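PDB 3FLK: tartrate dehydrogenase/decarboxylase from Pseudomonas putida, which oxidises (+)-tartrate to oxaloglycolate with NAD+, converts meso-tartrate to D-glycerate and decarboxylates D-malate oxidatively to pyruvate, using magnesium or manganese. Local coordinates for residues D102-I107 with L270-N275; Q66-D71 with R274-L279; G24-E29 with V352-S357. The protein carries 1 engineered substitution. One frame throughout, in Å; residues are numbered along the deposited sequence.

Contact 1 of 3, residues D102-I107 with L270-N275; sequences DQYVNI and LNPERN
Y104 and E273 meet through a hydrogen bond in which the tyrosine OH donates to E273 OE2, 2.7 Å away, on the syn lone pair of that oxygen. The carboxylate lies nearly coplanar with the ring, 22° apart, at its edge. E273 OE1 approaches Y104 CE2. P272 packs obliquely on the ring, with CD 3.5 Å from Y104 CE2, and its CG reaches V105 CG2.

The backbones pair at V105 and L270. L270 N donates a straight bond to V105 O (2.8 Å, 168°). The return bond from V105 N to L270 O is weak. Y104 and V105 both face L270, a classic beta bulge.

D102 ends a helix as the C-prime residue of a Schellman motif. Its O accepts from N271 ND2 at 2.9 Å, with the donor above the carbonyl plane. A water accepts from both N271 ND2 and N275 ND2. N271 OD1 takes N275 N at 2.8 Å and also F276 N. D102 OD2 forms a salt bridge with R170, and Q103 NE2 donates to P277 O.

The bridge joins antiparallel strands 105-111 and 266-270 within the large mixed sheet. Helix 165-181 covers the face bearing V105, I107 and L270, through Y174. Strand 129-135 flanks strand 105-111.

Contact 2 of 3, residues Q66-D71 with R274-L279; sequences QLKQYD and RNFPSL
L67 meets P277 through its backbone: L67 O lies 3.6 Å from P277 CG. The same oxygen accepts the backbone N of Y70, 3.1 Å away, in a type I turn from L67 to Y70 that follows on from the helix.

K68 runs beside F276. Its CD lies near the plane of the phenyl ring, at the edge, 4.3 Å from F276 CD1.

Y70 adds a second carbonyl against the proline, with Y70 O 3.6 Å from P277 CB. Its ring heads elsewhere: the OH bonds to D42, and the ring makes a cation-pi contact with R7.

D71 closes the contact. D71 O lies 3.8 Å from P277 CB. A water donates to D71 O at 2.7 Å. That water accepts from S278 N at 3.0 Å. D71 OD2 accepts from the backbone N of R7. Here strands 72-77 and 278-282 begin to run parallel, and S278 and I73 share a backbone bond.

P277 thus meets three carbonyl oxygens with CB and CG, which offer no hydrogen bond. L67 O is satisfied by Y70 N and D71 O by the water. The direct contact is van der Waals packing, and the polar link between the segments runs through one water.

Contact 3 of 3, residues G24-E29 with V352-S357; sequences GIRVLE and VGAAIS
R26 reaches across to A354 with its guanidinium laid over the alanine methyl. A354 CB sits 3.3 Å above the guanidinium plane, offset toward the rim, and is 3.5 Å from R26 NH2. The arginine gets there as an extended chain: CG is anti to the backbone N (chi1 -175°), and the chain stays extended to NE. On the way CD passes G353 O at 4.1 Å. R26 NH1 forms a salt bridge with E23, one turn earlier on its own helix.

The two helices, 17-35 and 349-361, run almost parallel. Their segment axes are 12° apart and approach to 9.0 Å. Both belong to the helical layers around the mixed sheet of the isocitrate and isopropylmalate dehydrogenase fold. G353 presents its backbone here, and its O lies 3.9 Å from V27 CG2.

V27 and I356 form the apolar side of the contact. Their side chains cross obliquely, and the I356 CG2 methyl is 4.0 Å from V27 CG1 and equally near CG2. Helices 299-313 and 317-336 continue this packing through I302 and M326 against V27, and through A329 and V333 against I356. S357 points toward the first helix, where its OG lies 3.9 Å from R26 O, too long for a hydrogen bond.

How the contacts relate
Contacts 1 and 2 share R274 and N275, and their centres are about 11 Å apart. Both involve the connection between strands 266-270 and 278-282 of the large sheet. They also touch through bonds from the side chains of Q103 and N271. Contact 3 stands apart, its centre about 26 Å from the centre of contact 1 and about 24 Å from that of contact 2. It encloses both along the chain. All are partly buried, but contact 1, in the sheet, lies nearest the chain centre. Contact 2 sits at a strand start and contact 3 between outer helices. Contact 1 relies on hydrogen bonds, contact 2 on a proline against carbonyls plus a water, and contact 3 on van der Waals packing.

Contact 1 of 3, residues D102-I107 with L270-N275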
loop_
_atom_site.group_PDB
_atom_site.type_symbol
_atom_site.label_atom_id
_atom_site.label_comp_id
_atom_site.label_asym_id
_atom_site.label_seq_id
_atom_site.Cartn_x
_atom_site.Cartn_y
_atom_site.Cartn_z
ATOM N N ASP A 102 17.712 -17.017 -8.404
ATOM C CA ASP A 102 16.500 -17.605 -7.820
ATOM C C ASP A 102 16.371 -17.342 -6.314
ATOM O O ASP A 102 16.156 -18.264 -5.515
ATOM C CB ASP A 102 16.414 -19.104 -8.135
ATOM C CG ASP A 102 14.979 -19.606 -8.203
ATOM O OD1 ASP A 102 14.095 -18.864 -8.691
ATOM O OD2 ASP A 102 14.737 -20.751 -7.771
ATOM N N GLN A 103 16.508 -16.071 -5.948
ATOM C CA GLN A 103 16.399 -15.634 -4.564
ATOM C C GLN A 103 14.930 -15.360 -4.245
ATOM O O GLN A 103 14.543 -14.217 -4.005
ATOM C CB GLN A 103 17.265 -14.384 -4.337
ATOM C CG GLN A 103 18.761 -14.619 -4.567
ATOM C CD GLN A 103 19.582 -13.337 -4.681
ATOM O OE1 GLN A 103 19.043 -12.231 -4.776
ATOM N NE2 GLN A 103 20.903 -13.489 -4.682
ATOM N N TYR A 104 14.118 -16.417 -4.240
ATOM C CA TYR A 104 12.656 -16.262 -4.231
ATOM C C TYR A 104 12.044 -15.773 -2.915
ATOM O O TYR A 104 10.920 -15.266 -2.905
ATOM C CB TYR A 104 11.950 -17.524 -4.755
ATOM C CG TYR A 104 12.126 -18.772 -3.915
ATOM C CD1 TYR A 104 11.249 -19.060 -2.872
ATOM C CD2 TYR A 104 13.148 -19.682 -4.186
ATOM C CE1 TYR A 104 11.397 -20.210 -2.102
ATOM C CE2 TYR A 104 13.301 -20.842 -3.422
ATOM C CZ TYR A 104 12.422 -21.092 -2.382
ATOM O OH TYR A 104 12.559 -22.228 -1.615
ATOM N N VAL A 105 12.775 -15.927 -1.814
ATOM C CA VAL A 105 12.304 -15.458 -0.513
ATOM C C VAL A 105 12.969 -14.134 -0.147
ATOM O O VAL A 105 14.190 -14.064 -0.003
ATOM C CB VAL A 105 12.576 -16.471 0.631
ATOM C CG1 VAL A 105 11.751 -16.106 1.846
ATOM C CG2 VAL A 105 12.255 -17.885 0.207
ATOM N N ASN A 106 12.156 -13.095 0.005
ATOM C CA ASN A 106 12.640 -11.803 0.481
ATOM C C ASN A 106 12.137 -11.569 1.904
ATOM O O ASN A 106 10.967 -11.243 2.112
ATOM C CB ASN A 106 12.204 -10.672 -0.459
ATOM C CG ASN A 106 13.036 -9.404 -0.289
ATOM O OD1 ASN A 106 13.647 -9.176 0.752
ATOM N ND2 ASN A 106 13.063 -8.578 -1.325
ATOM N N ILE A 107 13.030 -11.763 2.872
ATOM C CA ILE A 107 12.704 -11.658 4.296
ATOM C C ILE A 107 13.022 -10.262 4.818
ATOM O O ILE A 107 14.165 -9.810 4.735
ATOM C CB ILE A 107 13.483 -12.711 5.142
ATOM C CG1 ILE A 107 13.111 -14.139 4.726
ATOM C CG2 ILE A 107 13.243 -12.504 6.639
ATOM C CD1 ILE A 107 11.695 -14.568 5.126
ATOM N N LEU A 270 16.930 -14.487 -0.229
ATOM C CA LEU A 270 17.451 -15.829 -0.018
ATOM C C LEU A 270 17.133 -16.804 -1.138
ATOM O O LEU A 270 15.997 -16.878 -1.620
ATOM C CB LEU A 270 16.934 -16.409 1.306
ATOM C CG LEU A 270 17.217 -15.689 2.629
ATOM C CD1 LEU A 270 16.650 -16.504 3.777
ATOM C CD2 LEU A 270 18.709 -15.429 2.840
ATOM N N ASN A 271 18.163 -17.540 -1.542
ATOM C CA ASN A 271 18.007 -18.786 -2.273
ATOM C C ASN A 271 18.224 -19.908 -1.248
ATOM O O ASN A 271 19.363 -20.316 -1.014
ATOM C CB ASN A 271 19.019 -18.863 -3.422
ATOM C CG ASN A 271 18.964 -20.188 -4.175
ATOM O OD1 ASN A 271 19.930 -20.951 -4.176
ATOM N ND2 ASN A 271 17.834 -20.465 -4.816
ATOM N N PRO A 272 17.134 -20.389 -0.615
ATOM C CA PRO A 272 17.208 -21.298 0.540
ATOM C C PRO A 272 17.916 -22.624 0.254
ATOM O O PRO A 272 18.524 -23.203 1.157
ATOM C CB PRO A 272 15.736 -21.551 0.887
ATOM C CG PRO A 272 14.994 -20.423 0.269
ATOM C CD PRO A 272 15.736 -20.100 -0.979
ATOM N N GLU A 273 17.842 -23.086 -0.993
ATOM C CA GLU A 273 18.482 -24.335 -1.410
ATOM C C GLU A 273 19.996 -24.177 -1.546
ATOM O O GLU A 273 20.722 -25.167 -1.671
ATOM C CB GLU A 273 17.884 -24.836 -2.730
ATOM C CG GLU A 273 16.409 -25.241 -2.652
ATOM C CD GLU A 273 15.457 -24.049 -2.627
ATOM O OE1 GLU A 273 15.822 -22.973 -3.151
ATOM O OE2 GLU A 273 14.340 -24.191 -2.082
ATOM N N ARG A 274 20.455 -22.925 -1.522
ATOM C CA ARG A 274 21.876 -22.574 -1.593
ATOM C C ARG A 274 22.549 -23.053 -2.883
ATOM O O ARG A 274 23.714 -23.458 -2.880
ATOM C CB ARG A 274 22.628 -23.056 -0.344
ATOM C CG ARG A 274 22.118 -22.432 0.944
ATOM C CD ARG A 274 22.637 -23.160 2.167
ATOM N NE ARG A 274 21.957 -22.722 3.384
ATOM C CZ ARG A 274 22.389 -21.751 4.186
ATOM N NH1 ARG A 274 23.514 -21.099 3.915
ATOM N NH2 ARG A 274 21.692 -21.435 5.269
ATOM N N ASN A 275 21.803 -22.994 -3.984
ATOM C CA ASN A 275 22.343 -23.287 -5.308
ATOM C C ASN A 275 23.077 -22.076 -5.867
ATOM O O ASN A 275 23.988 -22.209 -6.689
ATOM C CB ASN A 275 21.227 -23.711 -6.264
ATOM C CG ASN A 275 20.632 -25.062 -5.910
ATOM O OD1 ASN A 275 21.323 -25.945 -5.395
ATOM N ND2 ASN A 275 19.345 -25.234 -6.190
HETATM O O HOH W 1 17.453 -22.655 -6.810
#

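Contact 2 of 3, residues Q66-D71 with R274-L279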
loop_
_atom_site.group_PDB
_atom_site.type_symbol
_atom_site.label_atom_id
_atom_site.label_comp_id
_atom_site.label_asym_id
_atom_site.label_seq_id
_atom_site.Cartn_x
_atom_site.Cartn_y
_atom_site.Cartn_z
ATOM N N GLN A 66 31.082 -14.097 -12.446
ATOM C CA GLN A 66 31.917 -13.485 -11.412
ATOM C C GLN A 66 31.352 -13.672 -10.004
ATOM O O GLN A 66 32.091 -14.011 -9.078
ATOM C CB GLN A 66 32.132 -11.996 -11.699
ATOM C CG GLN A 66 32.925 -11.708 -12.968
ATOM C CD GLN A 66 33.268 -10.239 -13.128
ATOM O OE1 GLN A 66 33.843 -9.621 -12.231
ATOM N NE2 GLN A 66 32.923 -9.674 -14.279
ATOM N N LEU A 67 30.048 -13.463 -9.849
ATOM C CA LEU A 67 29.422 -13.496 -8.526
ATOM C C LEU A 67 29.170 -14.902 -7.978
ATOM O O LEU A 67 29.028 -15.074 -6.766
ATOM C CB LEU A 67 28.133 -12.667 -8.506
ATOM C CG LEU A 67 28.263 -11.157 -8.731
ATOM C CD1 LEU A 67 26.909 -10.510 -8.578
ATOM C CD2 LEU A 67 29.273 -10.513 -7.783
ATOM N N LYS A 68 29.124 -15.898 -8.862
ATOM C CA LYS A 68 28.964 -17.294 -8.437
ATOM C C LYS A 68 30.183 -17.830 -7.679
ATOM O O LYS A 68 30.100 -18.856 -7.001
ATOM C CB LYS A 68 28.621 -18.201 -9.624
ATOM C CG LYS A 68 27.124 -18.305 -9.900
ATOM C CD LYS A 68 26.778 -19.555 -10.707
ATOM C CE LYS A 68 26.846 -19.309 -12.208
ATOM N NZ LYS A 68 25.688 -18.506 -12.699
ATOM N N GLN A 69 31.304 -17.118 -7.787
ATOM C CA GLN A 69 32.529 -17.461 -7.061
ATOM C C GLN A 69 32.482 -16.982 -5.606
ATOM O O GLN A 69 33.409 -17.234 -4.830
ATOM C CB GLN A 69 33.763 -16.875 -7.765
ATOM C CG GLN A 69 33.795 -17.041 -9.292
ATOM C CD GLN A 69 33.497 -18.459 -9.753
ATOM O OE1 GLN A 69 32.548 -18.688 -10.510
ATOM N NE2 GLN A 69 34.296 -19.419 -9.294
ATOM N N TYR A 70 31.396 -16.300 -5.242
ATOM C CA TYR A 70 31.238 -15.742 -3.900
ATOM C C TYR A 70 30.136 -16.440 -3.113
ATOM O O TYR A 70 29.187 -16.974 -3.690
ATOM C CB TYR A 70 30.989 -14.230 -3.974
ATOM C CG TYR A 70 32.187 -13.460 -4.473
ATOM C CD1 TYR A 70 33.100 -12.905 -3.581
ATOM C CD2 TYR A 70 32.420 -13.303 -5.840
ATOM C CE1 TYR A 70 34.212 -12.206 -4.034
ATOM C CE2 TYR A 70 33.529 -12.608 -6.305
ATOM C CZ TYR A 70 34.419 -12.061 -5.395
ATOM O OH TYR A 70 35.517 -11.371 -5.846
ATOM N N ASP A 71 30.278 -16.432 -1.791
ATOM C CA ASP A 71 29.337 -17.103 -0.896
ATOM C C ASP A 71 28.049 -16.304 -0.686
ATOM O O ASP A 71 26.983 -16.884 -0.476
ATOM C CB ASP A 71 30.013 -17.418 0.440
ATOM C CG ASP A 71 31.130 -18.446 0.297
ATOM O OD1 ASP A 71 30.825 -19.633 0.051
ATOM O OD2 ASP A 71 32.314 -18.064 0.427
ATOM N N ARG A 274 20.455 -22.925 -1.522
ATOM C CA ARG A 274 21.876 -22.574 -1.593
ATOM C C ARG A 274 22.549 -23.053 -2.883
ATOM O O ARG A 274 23.714 -23.458 -2.880
ATOM C CB ARG A 274 22.628 -23.056 -0.344
ATOM C CG ARG A 274 22.118 -22.432 0.944
ATOM C CD ARG A 274 22.637 -23.160 2.167
ATOM N NE ARG A 274 21.957 -22.722 3.384
ATOM C CZ ARG A 274 22.389 -21.751 4.186
ATOM N NH1 ARG A 274 23.514 -21.099 3.915
ATOM N NH2 ARG A 274 21.692 -21.435 5.269
ATOM N N ASN A 275 21.803 -22.994 -3.984
ATOM C CA ASN A 275 22.343 -23.287 -5.308
ATOM C C ASN A 275 23.077 -22.076 -5.867
ATOM O O ASN A 275 23.988 -22.209 -6.689
ATOM C CB ASN A 275 21.227 -23.711 -6.264
ATOM C CG ASN A 275 20.632 -25.062 -5.910
ATOM O OD1 ASN A 275 21.323 -25.945 -5.395
ATOM N ND2 ASN A 275 19.345 -25.234 -6.190
ATOM N N PHE A 276 22.662 -20.897 -5.408
ATOM C CA PHE A 276 23.253 -19.627 -5.810
ATOM C C PHE A 276 23.514 -18.779 -4.563
ATOM O O PHE A 276 22.910 -19.027 -3.517
ATOM C CB PHE A 276 22.305 -18.884 -6.755
ATOM C CG PHE A 276 21.952 -19.654 -8.002
ATOM C CD1 PHE A 276 22.812 -19.671 -9.095
ATOM C CD2 PHE A 276 20.748 -20.348 -8.087
ATOM C CE1 PHE A 276 22.486 -20.375 -10.254
ATOM C CE2 PHE A 276 20.412 -21.058 -9.243
ATOM C CZ PHE A 276 21.285 -21.071 -10.326
ATOM N N PRO A 277 24.425 -17.788 -4.657
ATOM C CA PRO A 277 24.605 -16.876 -3.523
ATOM C C PRO A 277 23.346 -16.062 -3.227
ATOM O O PRO A 277 22.648 -15.630 -4.151
ATOM C CB PRO A 277 25.741 -15.953 -3.982
ATOM C CG PRO A 277 25.772 -16.074 -5.465
ATOM C CD PRO A 277 25.340 -17.468 -5.770
ATOM N N SER A 278 23.053 -15.884 -1.944
ATOM C CA SER A 278 21.963 -15.020 -1.517
ATOM C C SER A 278 22.455 -13.573 -1.446
ATOM O O SER A 278 23.665 -13.320 -1.444
ATOM C CB SER A 278 21.408 -15.482 -0.170
ATOM O OG SER A 278 20.780 -16.748 -0.290
ATOM N N LEU A 279 21.516 -12.632 -1.400
ATOM C CA LEU A 279 21.843 -11.211 -1.418
ATOM C C LEU A 279 21.259 -10.496 -0.205
ATOM O O LEU A 279 20.093 -10.686 0.148
ATOM C CB LEU A 279 21.357 -10.563 -2.720
ATOM C CG LEU A 279 21.700 -9.089 -2.972
ATOM C CD1 LEU A 279 21.916 -8.845 -4.449
ATOM C CD2 LEU A 279 20.619 -8.164 -2.431
HETATM O O HOH W 2 24.439 -16.955 0.456
#

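Contact 3 of 3, residues G24-E29 with V352-S357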
loop_
_atom_site.group_PDB
_atom_site.type_symbol
_atom_site.label_atom_id
_atom_site.label_comp_id
_atom_site.label_asym_id
_atom_site.label_seq_id
_atom_site.Cartn_x
_atom_site.Cartn_y
_atom_site.Cartn_z
ATOM N N GLY A 24 28.587 -0.944 7.225
ATOM C CA GLY A 24 28.231 -2.358 7.347
ATOM C C GLY A 24 29.465 -3.244 7.430
ATOM O O GLY A 24 29.561 -4.102 8.308
ATOM N N ILE A 25 30.411 -3.019 6.521
ATOM C CA ILE A 25 31.675 -3.760 6.502
ATOM C C ILE A 25 32.477 -3.533 7.792
ATOM O O ILE A 25 33.033 -4.478 8.356
ATOM C CB ILE A 25 32.513 -3.423 5.239
ATOM C CG1 ILE A 25 31.800 -3.942 3.982
ATOM C CG2 ILE A 25 33.928 -4.016 5.337
ATOM C CD1 ILE A 25 32.282 -3.323 2.679
ATOM N N ARG A 26 32.505 -2.286 8.262
ATOM C CA ARG A 26 33.174 -1.923 9.515
ATOM C C ARG A 26 32.694 -2.792 10.682
ATOM O O ARG A 26 33.506 -3.390 11.389
ATOM C CB ARG A 26 32.937 -0.441 9.820
ATOM C CG ARG A 26 33.682 0.111 11.028
ATOM C CD ARG A 26 33.245 1.546 11.279
ATOM N NE ARG A 26 34.220 2.306 12.058
ATOM C CZ ARG A 26 34.265 3.634 12.101
ATOM N NH1 ARG A 26 33.395 4.358 11.404
ATOM N NH2 ARG A 26 35.185 4.241 12.840
ATOM N N VAL A 27 31.376 -2.861 10.867
ATOM C CA VAL A 27 30.778 -3.631 11.961
ATOM C C VAL A 27 30.979 -5.140 11.774
ATOM O O VAL A 27 31.207 -5.867 12.749
ATOM C CB VAL A 27 29.272 -3.300 12.146
ATOM C CG1 VAL A 27 28.673 -4.097 13.305
ATOM C CG2 VAL A 27 29.073 -1.804 12.378
ATOM N N LEU A 28 30.895 -5.603 10.525
ATOM C CA LEU A 28 31.140 -7.013 10.201
ATOM C C LEU A 28 32.578 -7.429 10.511
ATOM O O LEU A 28 32.812 -8.526 11.024
ATOM C CB LEU A 28 30.819 -7.308 8.733
ATOM C CG LEU A 28 29.351 -7.383 8.296
ATOM C CD1 LEU A 28 29.266 -7.442 6.783
ATOM C CD2 LEU A 28 28.647 -8.579 8.911
ATOM N N GLU A 29 33.530 -6.553 10.193
ATOM C CA GLU A 29 34.945 -6.805 10.483
ATOM C C GLU A 29 35.219 -6.824 11.989
ATOM O O GLU A 29 36.043 -7.603 12.461
ATOM C CB GLU A 29 35.844 -5.792 9.762
ATOM C CG GLU A 29 36.007 -6.078 8.264
ATOM C CD GLU A 29 36.738 -4.978 7.500
ATOM O OE1 GLU A 29 36.731 -3.807 7.944
ATOM O OE2 GLU A 29 37.315 -5.286 6.435
ATOM N N VAL A 352 27.630 6.846 13.642
ATOM C CA VAL A 352 26.760 5.738 14.058
ATOM C C VAL A 352 27.450 4.392 13.818
ATOM O O VAL A 352 27.434 3.513 14.686
ATOM C CB VAL A 352 25.369 5.791 13.369
ATOM C CG1 VAL A 352 24.512 4.587 13.772
ATOM C CG2 VAL A 352 24.650 7.085 13.728
ATOM N N GLY A 353 28.065 4.244 12.646
ATOM C CA GLY A 353 28.870 3.062 12.330
ATOM C C GLY A 353 29.937 2.810 13.381
ATOM O O GLY A 353 30.087 1.688 13.871
ATOM N N ALA A 354 30.662 3.869 13.738
ATOM C CA ALA A 354 31.702 3.813 14.767
ATOM C C ALA A 354 31.154 3.443 16.146
ATOM O O ALA A 354 31.769 2.658 16.870
ATOM C CB ALA A 354 32.453 5.141 14.833
ATOM N N ALA A 355 30.003 4.013 16.500
ATOM C CA ALA A 355 29.359 3.749 17.790
ATOM C C ALA A 355 28.899 2.294 17.939
ATOM O O ALA A 355 29.048 1.698 19.006
ATOM C CB ALA A 355 28.190 4.705 18.008
ATOM N N ILE A 356 28.347 1.728 16.868
ATOM C CA ILE A 356 27.905 0.330 16.875
ATOM C C ILE A 356 29.112 -0.610 16.929
ATOM O O ILE A 356 29.121 -1.573 17.698
ATOM C CB ILE A 356 26.985 0.004 15.665
ATOM C CG1 ILE A 356 25.687 0.816 15.757
ATOM C CG2 ILE A 356 26.669 -1.497 15.607
ATOM C CD1 ILE A 356 24.868 0.865 14.473
ATOM N N SER A 357 30.128 -0.307 16.125
ATOM C CA SER A 357 31.370 -1.076 16.096
ATOM C C SER A 357 32.064 -1.095 17.464
ATOM O O SER A 357 32.493 -2.155 17.933
ATOM C CB SER A 357 32.309 -0.522 15.020
ATOM O OG SER A 357 33.390 -1.406 14.786
#